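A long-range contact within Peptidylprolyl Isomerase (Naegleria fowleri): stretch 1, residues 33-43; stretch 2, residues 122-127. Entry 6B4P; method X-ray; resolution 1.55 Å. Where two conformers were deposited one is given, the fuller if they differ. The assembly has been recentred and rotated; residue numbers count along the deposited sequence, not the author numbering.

Stretch 1 (33-43) DEQPPIGSKVS
Stretch 2 122-127: ELLSWK

The indole of Trp126 is the apolar centre of this contact, and it loses more surface to the other stretch than any other residue here. With chi1 at 64° (p) and chi2 at 82°, the ring packs against the loop that leads into strand 41-43. Pro36 covers one face: Pro36 CB sits 3.7 Å from the centroid of the Trp126 six-membered ring, 14° off the normal, a CH-pi contact in which polarized proline C-H groups meet the electron-rich indole. A compact, puckered (C-gamma endo) pyrrolidine suits such a place, being rigid, apolar and without a backbone N-H to satisfy. Pro36 CD also reaches Leu123 CD2 at 4.0 Å. Leu123 (chi1 t, chi2 p) starts sideways, but its end comes nearer, bringing CD1 to 3.9 Å from Val42 CB. Val42 (chi1 m) packs its CG1 3.8 Å from Trp126 CB, so the compact branched side chain fills the space beside the root of the indole.

Around the ring, Glu34 O approaches Trp126 CH2 at 3.6 Å near the ring plane, where the C-H edge is slightly positive, and Pro37 CD lies 3.9 Å from Trp126 NE1.

These side chains are carried on two strands, 41-43 and 122-126, running antiparallel at 145° with axes 4.7 Å apart at closest. Val42 pairs with Trp126 as a non-hydrogen-bonded pair, CA to CA 4.1 Å, both side chains on the same face. Ser43 pairs with Ser125 as a hydrogen-bonded pair, CA to CA 5.5 Å, on the other face, where Ser43 CB (chi1 m) lies 3.8 Å from Ser125 OG (chi1 p); small hydroxyl side chains fit this partly exposed face. Ser43 N donates to Ser125 O at 3.0 Å and 173°, while Leu124 N donates to Ser43 O at 2.9 Å. Leu124, at phi/psi -79/-44, departs from extended geometry, and the second bond comes from its N, not from Ser125 N.

Beyond Val42, Lys41 N donates to Lys127 O at 2.9 Å and Lys127 N to Lys41 O at 3.1 Å, tying the C-terminal residue to the strand. Lys41, modelled only to CB, contributes here through its backbone. Lys41 O also meets Trp126 CA at 3.2 Å in a CA-H...O contact.

A type II turn from Pro37 to Ser40 leads into this edge. Gly39, at 92/-8, occupies a position where a CB would jam against the preceding carbonyl O. Ser40 N (3.1 Å) and Ser40 OG (2.6 Å; chi1 m) both donate to Pro37 O, closing the turn. At the polar margin a water donates to Gly39 O at 2.9 Å and to the carboxylate atom Lys127 O at 2.8 Å.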

# COMPACT_ATOMS: atom_id res chain seq x y z
N ASP A 33 9.07 12.71 -10.64
CA ASP A 33 9.10 13.06 -9.22
C ASP A 33 7.74 13.52 -8.70
O ASP A 33 7.65 13.94 -7.54
CB ASP A 33 10.14 14.14 -8.97
CG ASP A 33 11.55 13.65 -9.20
OD1 ASP A 33 11.82 12.47 -8.91
OD2 ASP A 33 12.39 14.45 -9.67
N GLU A 34 6.70 13.45 -9.52
CA GLU A 34 5.38 13.91 -9.10
C GLU A 34 4.79 12.96 -8.07
O GLU A 34 4.84 11.74 -8.23
CB GLU A 34 4.45 13.99 -10.31
CG GLU A 34 4.87 14.99 -11.39
CD GLU A 34 4.22 14.70 -12.74
OE1 GLU A 34 3.52 15.58 -13.28
OE2 GLU A 34 4.42 13.59 -13.27
N GLN A 35 4.19 13.53 -7.02
CA GLN A 35 3.45 12.74 -6.05
C GLN A 35 1.99 13.18 -6.03
O GLN A 35 1.69 14.33 -6.34
CB GLN A 35 4.07 12.88 -4.65
CG GLN A 35 5.50 12.34 -4.59
CD GLN A 35 6.12 12.42 -3.21
OE1 GLN A 35 7.30 12.73 -3.07
NE2 GLN A 35 5.33 12.13 -2.19
N PRO A 36 1.06 12.27 -5.71
CA PRO A 36 -0.37 12.60 -5.84
C PRO A 36 -0.84 13.45 -4.69
O PRO A 36 -0.53 13.17 -3.52
CB PRO A 36 -1.04 11.22 -5.82
CG PRO A 36 -0.12 10.38 -4.97
CD PRO A 36 1.29 10.89 -5.26
N PRO A 37 -1.58 14.52 -4.96
CA PRO A 37 -2.15 15.33 -3.88
C PRO A 37 -3.36 14.65 -3.26
O PRO A 37 -3.95 13.73 -3.83
CB PRO A 37 -2.54 16.63 -4.58
CG PRO A 37 -2.70 16.28 -6.01
CD PRO A 37 -1.76 15.13 -6.29
N ILE A 38 -3.72 15.10 -2.06
CA ILE A 38 -4.93 14.57 -1.44
C ILE A 38 -6.12 14.88 -2.34
O ILE A 38 -6.18 15.92 -3.00
CB ILE A 38 -5.13 15.13 -0.02
CG1 ILE A 38 -4.99 16.65 -0.01
CG2 ILE A 38 -4.13 14.51 0.95
CD1 ILE A 38 -5.60 17.31 1.22
N GLY A 39 -7.06 13.93 -2.40
CA GLY A 39 -8.20 14.05 -3.26
C GLY A 39 -8.01 13.44 -4.62
O GLY A 39 -8.98 13.36 -5.39
N SER A 40 -6.80 13.01 -4.95
CA SER A 40 -6.54 12.34 -6.22
C SER A 40 -7.23 10.98 -6.23
O SER A 40 -7.22 10.27 -5.23
CB SER A 40 -5.04 12.13 -6.43
OG SER A 40 -4.32 13.34 -6.41
N LYS A 41 -7.81 10.62 -7.37
CA LYS A 41 -8.33 9.28 -7.59
C LYS A 41 -7.16 8.49 -8.16
O LYS A 41 -6.85 8.61 -9.35
CB LYS A 41 -9.52 9.30 -8.54
N VAL A 42 -6.48 7.72 -7.30
CA VAL A 42 -5.26 7.01 -7.68
C VAL A 42 -5.63 5.62 -8.17
O VAL A 42 -6.59 5.00 -7.69
CB VAL A 42 -4.25 6.93 -6.51
CG1 VAL A 42 -3.81 8.32 -6.08
CG2 VAL A 42 -4.83 6.15 -5.34
N SER A 43 -4.86 5.12 -9.12
CA SER A 43 -4.98 3.76 -9.62
C SER A 43 -3.72 3.00 -9.23
O SER A 43 -2.61 3.45 -9.55
CB SER A 43 -5.16 3.74 -11.14
OG SER A 43 -6.41 4.28 -11.53
N GLU A 122 2.13 -0.63 -6.91
CA GLU A 122 2.58 0.17 -8.04
C GLU A 122 1.57 1.29 -8.23
O GLU A 122 0.37 1.01 -8.42
CB GLU A 122 2.70 -0.66 -9.32
CG GLU A 122 3.18 0.16 -10.50
CD GLU A 122 3.33 -0.67 -11.77
OE1 GLU A 122 2.91 -1.84 -11.77
OE2 GLU A 122 3.88 -0.14 -12.76
N LEU A 123 2.03 2.53 -8.16
CA LEU A 123 1.18 3.70 -8.38
C LEU A 123 1.16 3.98 -9.87
O LEU A 123 2.11 4.55 -10.42
CB LEU A 123 1.70 4.89 -7.58
CG LEU A 123 0.92 6.18 -7.79
CD1 LEU A 123 -0.58 5.96 -7.55
CD2 LEU A 123 1.46 7.26 -6.88
N LEU A 124 0.06 3.61 -10.54
CA LEU A 124 0.03 3.65 -12.00
C LEU A 124 -0.19 5.05 -12.53
O LEU A 124 0.46 5.47 -13.50
CB LEU A 124 -1.06 2.73 -12.52
CG LEU A 124 -0.89 1.27 -12.10
CD1 LEU A 124 -2.17 0.51 -12.36
CD2 LEU A 124 0.27 0.65 -12.87
N SER A 125 -1.13 5.78 -11.93
CA SER A 125 -1.61 7.05 -12.44
C SER A 125 -2.58 7.61 -11.41
O SER A 125 -2.94 6.94 -10.45
CB SER A 125 -2.32 6.90 -13.78
OG SER A 125 -3.44 6.02 -13.65
N TRP A 126 -3.02 8.83 -11.66
CA TRP A 126 -4.12 9.38 -10.88
C TRP A 126 -4.78 10.48 -11.69
O TRP A 126 -4.25 10.93 -12.72
CB TRP A 126 -3.67 9.89 -9.51
CG TRP A 126 -2.72 11.04 -9.56
CD1 TRP A 126 -3.03 12.37 -9.72
CD2 TRP A 126 -1.29 10.98 -9.44
NE1 TRP A 126 -1.88 13.13 -9.69
CE2 TRP A 126 -0.80 12.30 -9.51
CE3 TRP A 126 -0.38 9.93 -9.26
CZ2 TRP A 126 0.56 12.60 -9.43
CZ3 TRP A 126 0.97 10.24 -9.16
CH2 TRP A 126 1.43 11.55 -9.25
N LYS A 127 -5.95 10.90 -11.23
CA LYS A 127 -6.64 12.02 -11.83
C LYS A 127 -7.41 12.81 -10.79
O LYS A 127 -7.51 12.43 -9.63
CB LYS A 127 -7.56 11.55 -12.95
CG LYS A 127 -8.68 10.61 -12.53
CD LYS A 127 -9.43 10.10 -13.75
CE LYS A 127 -10.76 9.44 -13.39
NZ LYS A 127 -11.49 8.97 -14.60
OXT LYS A 127 -7.95 13.88 -11.11
O HOH W 1 -9.58 13.66 -8.23